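Pyocin-S2 (Pseudomonas aeruginosa, PDB 5ODW) kills sensitive bacterial cells by degrading their chromosomal DNA, while the N-terminal part in this chain probably serves receptor binding rather than DNA cleavage. Local coordinates at residues D22-I27 / A166-I171; P37-G42 / A147-Y152; N126-S131 / D157-E162. All blocks are in the same frame, centred on the assembly; numbering follows the deposited sequence.

Contact 1 of 3, residues D22-I27 / A166-I171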
loop_
_atom_site.group_PDB
_atom_site.type_symbol
_atom_site.label_atom_id
_atom_site.label_comp_id
_atom_site.label_asym_id
_atom_site.label_seq_id
_atom_site.Cartn_x
_atom_site.Cartn_y
_atom_site.Cartn_z
ATOM N N ASP C 22 -44.601 -5.717 13.935
ATOM C CA ASP C 22 -44.276 -7.138 14.148
ATOM C C ASP C 22 -44.199 -7.505 15.635
ATOM O O ASP C 22 -43.711 -6.685 16.416
ATOM C CB ASP C 22 -42.962 -7.511 13.437
ATOM C CG ASP C 22 -43.049 -7.682 11.924
ATOM O OD1 ASP C 22 -44.176 -7.572 11.366
ATOM O OD2 ASP C 22 -41.998 -7.947 11.298
ATOM N N ILE C 23 -44.694 -8.724 16.026
ATOM C CA ILE C 23 -44.720 -9.222 17.420
ATOM C C ILE C 23 -43.336 -9.057 18.110
ATOM O O ILE C 23 -43.281 -8.599 19.251
ATOM C CB ILE C 23 -45.318 -10.655 17.551
ATOM C CG1 ILE C 23 -45.787 -10.939 18.998
ATOM C CG2 ILE C 23 -44.391 -11.752 17.014
ATOM C CD1 ILE C 23 -46.998 -11.840 19.117
ATOM N N ILE C 24 -42.239 -9.363 17.381
ATOM C CA ILE C 24 -40.865 -9.181 17.830
ATOM C C ILE C 24 -40.274 -8.072 16.941
ATOM O O ILE C 24 -40.123 -8.267 15.732
ATOM C CB ILE C 24 -40.066 -10.508 17.776
ATOM C CG1 ILE C 24 -40.762 -11.609 18.608
ATOM C CG2 ILE C 24 -38.623 -10.281 18.252
ATOM C CD1 ILE C 24 -40.582 -12.993 18.107
ATOM N N GLN C 25 -39.991 -6.897 17.540
ATOM C CA GLN C 25 -39.481 -5.716 16.834
ATOM C C GLN C 25 -38.032 -5.333 17.199
ATOM O O GLN C 25 -37.697 -5.295 18.383
ATOM C CB GLN C 25 -40.434 -4.513 17.064
ATOM C CG GLN C 25 -40.083 -3.258 16.260
ATOM C CD GLN C 25 -41.106 -2.160 16.363
ATOM O OE1 GLN C 25 -42.169 -2.327 16.973
ATOM N NE2 GLN C 25 -40.765 -0.984 15.843
ATOM N N TYR C 26 -37.197 -5.010 16.171
ATOM C CA TYR C 26 -35.836 -4.493 16.339
ATOM C C TYR C 26 -35.840 -3.009 15.974
ATOM O O TYR C 26 -36.177 -2.663 14.837
ATOM C CB TYR C 26 -34.770 -5.258 15.509
ATOM C CG TYR C 26 -33.366 -4.750 15.779
ATOM C CD1 TYR C 26 -32.688 -5.097 16.945
ATOM C CD2 TYR C 26 -32.753 -3.845 14.916
ATOM C CE1 TYR C 26 -31.426 -4.580 17.234
ATOM C CE2 TYR C 26 -31.491 -3.316 15.199
ATOM C CZ TYR C 26 -30.829 -3.690 16.358
ATOM O OH TYR C 26 -29.581 -3.187 16.650
ATOM N N ILE C 27 -35.446 -2.158 16.917
ATOM C CA ILE C 27 -35.378 -0.721 16.681
ATOM C C ILE C 27 -33.915 -0.299 16.659
ATOM O O ILE C 27 -33.174 -0.569 17.603
ATOM C CB ILE C 27 -36.103 0.077 17.779
ATOM C CG1 ILE C 27 -37.462 -0.547 18.093
ATOM C CG2 ILE C 27 -36.257 1.533 17.368
ATOM C CD1 ILE C 27 -37.370 -1.841 18.870
ATOM N N ALA C 166 -38.272 -12.878 10.894
ATOM C CA ALA C 166 -38.179 -14.347 10.816
ATOM C C ALA C 166 -38.870 -15.038 12.014
ATOM O O ALA C 166 -39.660 -15.975 11.846
ATOM C CB ALA C 166 -36.714 -14.758 10.749
ATOM N N TYR C 167 -38.554 -14.556 13.220
ATOM C CA TYR C 167 -39.116 -15.039 14.465
ATOM C C TYR C 167 -40.572 -14.604 14.607
ATOM O O TYR C 167 -41.341 -15.327 15.237
ATOM C CB TYR C 167 -38.260 -14.592 15.676
ATOM C CG TYR C 167 -36.900 -15.257 15.780
ATOM C CD1 TYR C 167 -36.711 -16.574 15.368
ATOM C CD2 TYR C 167 -35.815 -14.588 16.336
ATOM C CE1 TYR C 167 -35.463 -17.189 15.455
ATOM C CE2 TYR C 167 -34.563 -15.195 16.434
ATOM C CZ TYR C 167 -34.394 -16.496 15.991
ATOM O OH TYR C 167 -33.178 -17.111 16.073
ATOM N N SER C 168 -40.964 -13.438 14.026
ATOM C CA SER C 168 -42.358 -12.971 14.061
ATOM C C SER C 168 -43.196 -13.852 13.143
ATOM O O SER C 168 -44.303 -14.219 13.515
ATOM C CB SER C 168 -42.475 -11.506 13.658
ATOM O OG SER C 168 -41.998 -10.688 14.712
ATOM N N ALA C 169 -42.637 -14.261 11.992
ATOM C CA ALA C 169 -43.299 -15.153 11.043
ATOM C C ALA C 169 -43.475 -16.548 11.621
ATOM O O ALA C 169 -44.461 -17.196 11.307
ATOM C CB ALA C 169 -42.507 -15.226 9.747
ATOM N N ASP C 170 -42.542 -17.014 12.458
ATOM C CA ASP C 170 -42.662 -18.329 13.088
ATOM C C ASP C 170 -43.862 -18.328 14.074
ATOM O O ASP C 170 -44.729 -19.206 14.010
ATOM C CB ASP C 170 -41.334 -18.730 13.783
ATOM C CG ASP C 170 -41.287 -20.184 14.252
ATOM O OD1 ASP C 170 -41.484 -21.095 13.407
ATOM O OD2 ASP C 170 -41.034 -20.414 15.459
ATOM N N ILE C 171 -43.912 -17.300 14.937
ATOM C CA ILE C 171 -44.946 -17.050 15.936
ATOM C C ILE C 171 -46.335 -16.892 15.260
ATOM O O ILE C 171 -47.245 -17.656 15.583
ATOM C CB ILE C 171 -44.542 -15.836 16.844
ATOM C CG1 ILE C 171 -43.221 -16.088 17.642
ATOM C CG2 ILE C 171 -45.678 -15.392 17.763
ATOM C CD1 ILE C 171 -43.126 -17.382 18.525
#

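Contact 2 of 3, residues P37-G42 / A147-Y152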
loop_
_atom_site.group_PDB
_atom_site.type_symbol
_atom_site.label_atom_id
_atom_site.label_comp_id
_atom_site.label_asym_id
_atom_site.label_seq_id
_atom_site.Cartn_x
_atom_site.Cartn_y
_atom_site.Cartn_z
ATOM N N PRO C 37 -17.748 6.281 0.058
ATOM C CA PRO C 37 -17.061 6.248 -1.233
ATOM C C PRO C 37 -15.816 5.372 -1.265
ATOM O O PRO C 37 -15.631 4.607 -2.208
ATOM C CB PRO C 37 -16.674 7.712 -1.453
ATOM C CG PRO C 37 -16.583 8.291 -0.084
ATOM C CD PRO C 37 -17.633 7.589 0.723
ATOM N N PHE C 38 -14.991 5.464 -0.233
ATOM C CA PHE C 38 -13.752 4.710 -0.180
ATOM C C PHE C 38 -13.568 3.998 1.149
ATOM O O PHE C 38 -13.842 4.563 2.199
ATOM C CB PHE C 38 -12.585 5.660 -0.464
ATOM C CG PHE C 38 -11.244 5.140 -0.039
ATOM C CD1 PHE C 38 -10.769 5.382 1.234
ATOM C CD2 PHE C 38 -10.453 4.429 -0.919
ATOM C CE1 PHE C 38 -9.534 4.916 1.627
ATOM C CE2 PHE C 38 -9.216 3.957 -0.533
ATOM C CZ PHE C 38 -8.756 4.201 0.743
ATOM N N VAL C 39 -13.123 2.748 1.093
ATOM C CA VAL C 39 -12.864 1.974 2.293
ATOM C C VAL C 39 -11.390 1.618 2.309
ATOM O O VAL C 39 -10.873 1.090 1.333
ATOM C CB VAL C 39 -13.696 0.690 2.325
ATOM C CG1 VAL C 39 -13.417 -0.080 3.602
ATOM C CG2 VAL C 39 -15.173 1.019 2.205
ATOM N N PRO C 40 -10.703 1.896 3.424
ATOM C CA PRO C 40 -9.272 1.611 3.500
ATOM C C PRO C 40 -8.919 0.134 3.352
ATOM O O PRO C 40 -9.511 -0.743 4.016
ATOM C CB PRO C 40 -8.861 2.191 4.860
ATOM C CG PRO C 40 -9.860 3.247 5.134
ATOM C CD PRO C 40 -11.145 2.645 4.620
ATOM N N PRO C 41 -7.934 -0.149 2.463
ATOM C CA PRO C 41 -7.488 -1.534 2.295
ATOM C C PRO C 41 -6.766 -1.960 3.592
ATOM O O PRO C 41 -6.312 -1.099 4.374
ATOM C CB PRO C 41 -6.502 -1.453 1.119
ATOM C CG PRO C 41 -6.684 -0.086 0.515
ATOM C CD PRO C 41 -7.166 0.784 1.608
ATOM N N GLY C 42 -6.685 -3.256 3.802
ATOM C CA GLY C 42 -6.043 -3.820 4.977
ATOM C C GLY C 42 -6.985 -4.239 6.089
ATOM O O GLY C 42 -8.193 -3.971 5.998
ATOM N N ALA C 147 -15.396 -9.096 4.174
ATOM C CA ALA C 147 -15.446 -8.628 2.781
ATOM C C ALA C 147 -15.507 -7.113 2.655
ATOM O O ALA C 147 -14.802 -6.568 1.817
ATOM C CB ALA C 147 -16.634 -9.241 2.058
ATOM N N SER C 148 -16.348 -6.430 3.459
ATOM C CA SER C 148 -16.521 -4.978 3.375
ATOM C C SER C 148 -15.451 -4.152 4.067
ATOM O O SER C 148 -15.245 -3.012 3.679
ATOM C CB SER C 148 -17.898 -4.561 3.883
ATOM O OG SER C 148 -18.072 -4.814 5.267
ATOM N N ARG C 149 -14.812 -4.692 5.118
ATOM C CA ARG C 149 -13.797 -4.027 5.970
ATOM C C ARG C 149 -14.350 -2.773 6.666
ATOM O O ARG C 149 -13.585 -2.045 7.309
ATOM C CB ARG C 149 -12.489 -3.673 5.234
ATOM C CG ARG C 149 -11.875 -4.747 4.385
ATOM C CD ARG C 149 -10.705 -4.215 3.590
ATOM N NE ARG C 149 -11.048 -3.103 2.700
ATOM C CZ ARG C 149 -11.652 -3.224 1.522
ATOM N NH1 ARG C 149 -12.027 -4.418 1.079
ATOM N NH2 ARG C 149 -11.899 -2.150 0.785
ATOM N N LYS C 150 -15.667 -2.522 6.538
ATOM C CA LYS C 150 -16.318 -1.356 7.130
ATOM C C LYS C 150 -17.029 -1.660 8.453
ATOM O O LYS C 150 -17.024 -2.798 8.932
ATOM C CB LYS C 150 -17.244 -0.642 6.127
ATOM C CG LYS C 150 -18.382 -1.457 5.533
ATOM C CD LYS C 150 -18.933 -0.732 4.306
ATOM C CE LYS C 150 -20.254 -1.280 3.848
ATOM N NZ LYS C 150 -20.862 -0.413 2.820
ATOM N N PHE C 151 -17.574 -0.594 9.064
ATOM C CA PHE C 151 -18.263 -0.597 10.340
ATOM C C PHE C 151 -19.463 -1.534 10.369
ATOM O O PHE C 151 -20.276 -1.524 9.447
ATOM C CB PHE C 151 -18.636 0.831 10.747
ATOM C CG PHE C 151 -19.195 0.918 12.143
ATOM C CD1 PHE C 151 -18.395 0.650 13.246
ATOM C CD2 PHE C 151 -20.530 1.237 12.355
ATOM C CE1 PHE C 151 -18.925 0.714 14.535
ATOM C CE2 PHE C 151 -21.051 1.302 13.645
ATOM C CZ PHE C 151 -20.254 1.025 14.724
ATOM N N TYR C 152 -19.561 -2.329 11.453
ATOM C CA TYR C 152 -20.565 -3.360 11.695
ATOM C C TYR C 152 -21.995 -2.858 11.776
ATOM O O TYR C 152 -22.888 -3.553 11.309
ATOM C CB TYR C 152 -20.219 -4.211 12.928
ATOM C CG TYR C 152 -20.085 -3.461 14.236
ATOM C CD1 TYR C 152 -21.188 -3.267 15.069
ATOM C CD2 TYR C 152 -18.840 -3.032 14.694
ATOM C CE1 TYR C 152 -21.070 -2.593 16.284
ATOM C CE2 TYR C 152 -18.704 -2.387 15.926
ATOM C CZ TYR C 152 -19.826 -2.151 16.706
ATOM O OH TYR C 152 -19.699 -1.508 17.910
#

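Contact 3 of 3, residues N126-S131 / D157-E162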
loop_
_atom_site.group_PDB
_atom_site.type_symbol
_atom_site.label_atom_id
_atom_site.label_comp_id
_atom_site.label_asym_id
_atom_site.label_seq_id
_atom_site.Cartn_x
_atom_site.Cartn_y
_atom_site.Cartn_z
ATOM N N ASN C 126 -34.401 -13.031 -1.262
ATOM C CA ASN C 126 -33.009 -12.657 -1.082
ATOM C C ASN C 126 -32.438 -13.486 0.070
ATOM O O ASN C 126 -33.154 -14.262 0.699
ATOM C CB ASN C 126 -32.837 -11.152 -0.870
ATOM C CG ASN C 126 -33.455 -10.668 0.413
ATOM O OD1 ASN C 126 -33.432 -11.364 1.419
ATOM N ND2 ASN C 126 -34.006 -9.465 0.387
ATOM N N LEU C 127 -31.153 -13.334 0.354
ATOM C CA LEU C 127 -30.530 -14.109 1.423
ATOM C C LEU C 127 -31.169 -13.858 2.791
ATOM O O LEU C 127 -31.304 -14.776 3.594
ATOM C CB LEU C 127 -29.025 -13.849 1.470
ATOM C CG LEU C 127 -28.259 -14.405 0.270
ATOM C CD1 LEU C 127 -26.759 -14.273 0.469
ATOM C CD2 LEU C 127 -28.639 -15.858 0.056
ATOM N N TYR C 128 -31.535 -12.610 3.059
ATOM C CA TYR C 128 -32.174 -12.232 4.310
ATOM C C TYR C 128 -33.542 -12.885 4.546
ATOM O O TYR C 128 -33.872 -13.244 5.672
ATOM C CB TYR C 128 -32.340 -10.718 4.377
ATOM C CG TYR C 128 -31.057 -9.936 4.514
ATOM C CD1 TYR C 128 -30.255 -10.069 5.637
ATOM C CD2 TYR C 128 -30.666 -9.038 3.536
ATOM C CE1 TYR C 128 -29.092 -9.341 5.771
ATOM C CE2 TYR C 128 -29.504 -8.309 3.663
ATOM C CZ TYR C 128 -28.724 -8.464 4.782
ATOM O OH TYR C 128 -27.569 -7.736 4.905
ATOM N N THR C 129 -34.344 -13.013 3.495
ATOM C CA THR C 129 -35.691 -13.577 3.615
ATOM C C THR C 129 -35.779 -15.100 3.582
ATOM O O THR C 129 -36.854 -15.659 3.763
ATOM C CB THR C 129 -36.650 -13.024 2.544
ATOM O OG1 THR C 129 -36.391 -13.658 1.290
ATOM C CG2 THR C 129 -36.494 -11.525 2.397
ATOM N N ALA C 130 -34.661 -15.772 3.355
ATOM C CA ALA C 130 -34.661 -17.231 3.295
ATOM C C ALA C 130 -35.062 -17.843 4.629
ATOM O O ALA C 130 -34.761 -17.307 5.689
ATOM C CB ALA C 130 -33.300 -17.750 2.863
ATOM N N SER C 131 -35.744 -18.979 4.564
ATOM C CA SER C 131 -36.204 -19.673 5.759
ATOM C C SER C 131 -35.023 -20.095 6.620
ATOM O O SER C 131 -35.084 -20.064 7.844
ATOM C CB SER C 131 -37.041 -20.894 5.374
ATOM O OG SER C 131 -36.314 -21.766 4.534
ATOM N N ASP C 157 -27.702 -4.123 12.360
ATOM C CA ASP C 157 -29.074 -3.632 12.394
ATOM C C ASP C 157 -29.949 -4.379 11.399
ATOM O O ASP C 157 -31.065 -4.770 11.745
ATOM C CB ASP C 157 -29.126 -2.112 12.170
ATOM C CG ASP C 157 -28.803 -1.268 13.405
ATOM O OD1 ASP C 157 -28.687 -1.850 14.514
ATOM O OD2 ASP C 157 -28.696 -0.011 13.267
ATOM N N ARG C 158 -29.413 -4.642 10.189
ATOM C CA ARG C 158 -30.120 -5.386 9.145
ATOM C C ARG C 158 -30.366 -6.841 9.549
ATOM O O ARG C 158 -31.494 -7.301 9.423
ATOM C CB ARG C 158 -29.411 -5.271 7.779
ATOM C CG ARG C 158 -30.238 -5.830 6.615
ATOM C CD ARG C 158 -30.834 -4.770 5.696
ATOM N NE ARG C 158 -31.169 -5.338 4.380
ATOM C CZ ARG C 158 -32.401 -5.617 3.968
ATOM N NH1 ARG C 158 -33.446 -5.345 4.743
ATOM N NH2 ARG C 158 -32.602 -6.155 2.770
ATOM N N HIS C 159 -29.326 -7.555 10.041
ATOM C CA HIS C 159 -29.446 -8.960 10.462
ATOM C C HIS C 159 -30.457 -9.135 11.592
ATOM O O HIS C 159 -31.198 -10.114 11.583
ATOM C CB HIS C 159 -28.087 -9.566 10.857
ATOM C CG HIS C 159 -27.275 -10.085 9.709
ATOM N ND1 HIS C 159 -27.062 -11.440 9.529
ATOM C CD2 HIS C 159 -26.588 -9.412 8.760
ATOM C CE1 HIS C 159 -26.284 -11.547 8.463
ATOM N NE2 HIS C 159 -25.969 -10.357 7.972
ATOM N N MET C 160 -30.504 -8.182 12.547
ATOM C CA MET C 160 -31.423 -8.249 13.691
ATOM C C MET C 160 -32.867 -7.920 13.272
ATOM O O MET C 160 -33.772 -8.674 13.626
ATOM C CB MET C 160 -30.929 -7.422 14.902
ATOM C CG MET C 160 -29.543 -7.851 15.496
ATOM S SD MET C 160 -29.196 -9.571 16.018
ATOM C CE MET C 160 -28.577 -10.261 14.555
ATOM N N SER C 161 -33.082 -6.854 12.464
ATOM C CA SER C 161 -34.407 -6.502 11.911
ATOM C C SER C 161 -34.991 -7.663 11.084
ATOM O O SER C 161 -36.173 -7.966 11.215
ATOM C CB SER C 161 -34.338 -5.234 11.060
ATOM O OG SER C 161 -33.945 -4.106 11.829
ATOM N N GLU C 162 -34.143 -8.331 10.278
ATOM C CA GLU C 162 -34.472 -9.479 9.421
ATOM C C GLU C 162 -34.755 -10.763 10.219
ATOM O O GLU C 162 -35.476 -11.626 9.722
ATOM C CB GLU C 162 -33.357 -9.722 8.378
ATOM C CG GLU C 162 -33.296 -8.695 7.253
ATOM C CD GLU C 162 -34.474 -8.662 6.294
ATOM O OE1 GLU C 162 -35.089 -9.728 6.054
ATOM O OE2 GLU C 162 -34.770 -7.564 5.770
#

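Contact 1 of 3, residues D22-I27 / A166-I171
Strand 24-26 runs almost antiparallel to the helical turn 166-171, at 170°, with the two axes 8.2 Å apart at their closest.

The polar part of the contact is a single bond. I24 N donates to S168 OG over 3.0 Å, with an N-H...O angle of 160°. The backbones of I23 and Q25 pair with H15 and I13 of the neighbouring strand, while the amide of I24 is turned to the helix and finds its acceptor there. Serine suits the place because its hydroxyl, anti to its own carbonyl carbon (chi1 -74°), can also bond to A164 O one helical turn back; two bonds thus grip this buried oxygen. The CB of D22 rests on the same hydroxyl, and its carboxylate makes a weak, long ion pair with K165.

The apolar part is carried by branched isoleucines. I23 sends its CG2 branch across I171 at about a right angle, I23 CG2 to I171 CG2 3.9 Å, and the same methyl, I23 CG2, lies 3.5 Å from S168 OG. I24 spans Y167 and I171: its CD1 comes to 3.7 Å from Y167 CB and 4.1 Å from I171 CG1. Y167 offers only the base of its side chain here, for its ring leads away to stack on H65 and its hydroxyl bonds to D62 of helix 47-70.

The beta-branched side chains of I23, I24 and I171 thus pack around S168, joining a two-stranded antiparallel sheet (12-14 and 24-26) to the long helix 153-204 of a mainly helical domain.

Contact 2 of 3, residues P37-G42 / A147-Y152
A proline-rich segment, with P40 and P41 near polyproline II backbone angles, passes the C-terminal end of helix 133-148. R149, the first residue beyond that helix, has a positive phi of 60°, so the chain turns out of the helix and its side chain is directed at the prolines. Prolines have carbonyl oxygens but no N-H groups, which makes a donor-rich arginine a fitting partner.

The R149 chain bends at chi3 and presents one edge of its guanidinium. R149 NE donates to P40 O at 3.1 Å; the oxygen is nearly in the guanidinium plane, whereas NE stands 45° out of the carbonyl plane, above it. R149 NH2 makes a weak bond to V39 O, 3.4 Å long but fairly straight at 166°. Two successive carbonyls are therefore read by one flat group.

Other polar atoms look elsewhere. S148 OG bonds to Q144 O, R149 O weakly to S44 OG, and K150 NZ forms a salt bridge with an acidic side chain of another protein, with E154 as a weak, long second partner. A147 O and P41 O each bond to an aromatic side chain of that protein, consistent with a receptor-binding surface. At G42, where phi is positive, a side chain would collide with P41 O, so glycine suits the place. V39 CG1, anti to its backbone N, packs on the helix-end carbonyl, 3.5 Å from S148 O.

Contact 3 of 3, residues N126-S131 / D157-E162
An Asx motif shapes the turn ahead of helix 133-148: N126 OD1 accepts from T129 N at 2.8 Å, in the carboxamide plane, and the turn so formed directs Y128 at helix 153-204.

The CB of Y128 lies against the carboxylate of E162, 3.4 Å from E162 OE1. Further out, Y128 CG and CD1 each lie 3.7 Å from E162 CG. Y128 CE2 meets R158 NE at 3.5 Å, the guanidinium being tilted 59° to the ring. R158 CG sits over one face of the Y128 ring, 3.9 Å from its centroid, in a CH-pi contact. The CE1 edge of the Y128 ring points into the face of the H159 ring, a T-shaped pair with centroids 5.5 Å apart and planes at 84°. At the tip, Y128 OH bonds to Q144 NE2.

Tyrosine suits this site, being flat enough to take R158 CG over one face while its edge meets H159, and polar at its end for Q144. Q144 also pairs through OE1 with H159 NE2, while S137 OG bonds to H159 ND1, so the imidazole is held at both nitrogens. R158 NH2 bonds to the backbone of another protein, and E162 OE1 pairs with R123. Between the two helix residues, R158 NH1 meets E162 OE2 in a salt bridge of 2.8 Å.

Contacts 1 and 3 share helix 153-204, about 11 Å apart between centres, and touch directly: Y26 OH lies 2.7 Å from D157 OD1 in a probable hydrogen bond, and the Y26 ring packs on M160 and S161. Contact 2 sits at the far end of the bundle, where helix 133-148 turns into helix 153-204, about 31 Å from contact 1 and 21 Å from contact 3, centre to centre. Q144 ties contacts 2 and 3 together, its backbone serving S148 and its side chain Y128 and H159. The other protein reaches contacts 2 and 3 but not contact 1. The nuclease active site belongs to a part of pyocin S2 absent from this chain.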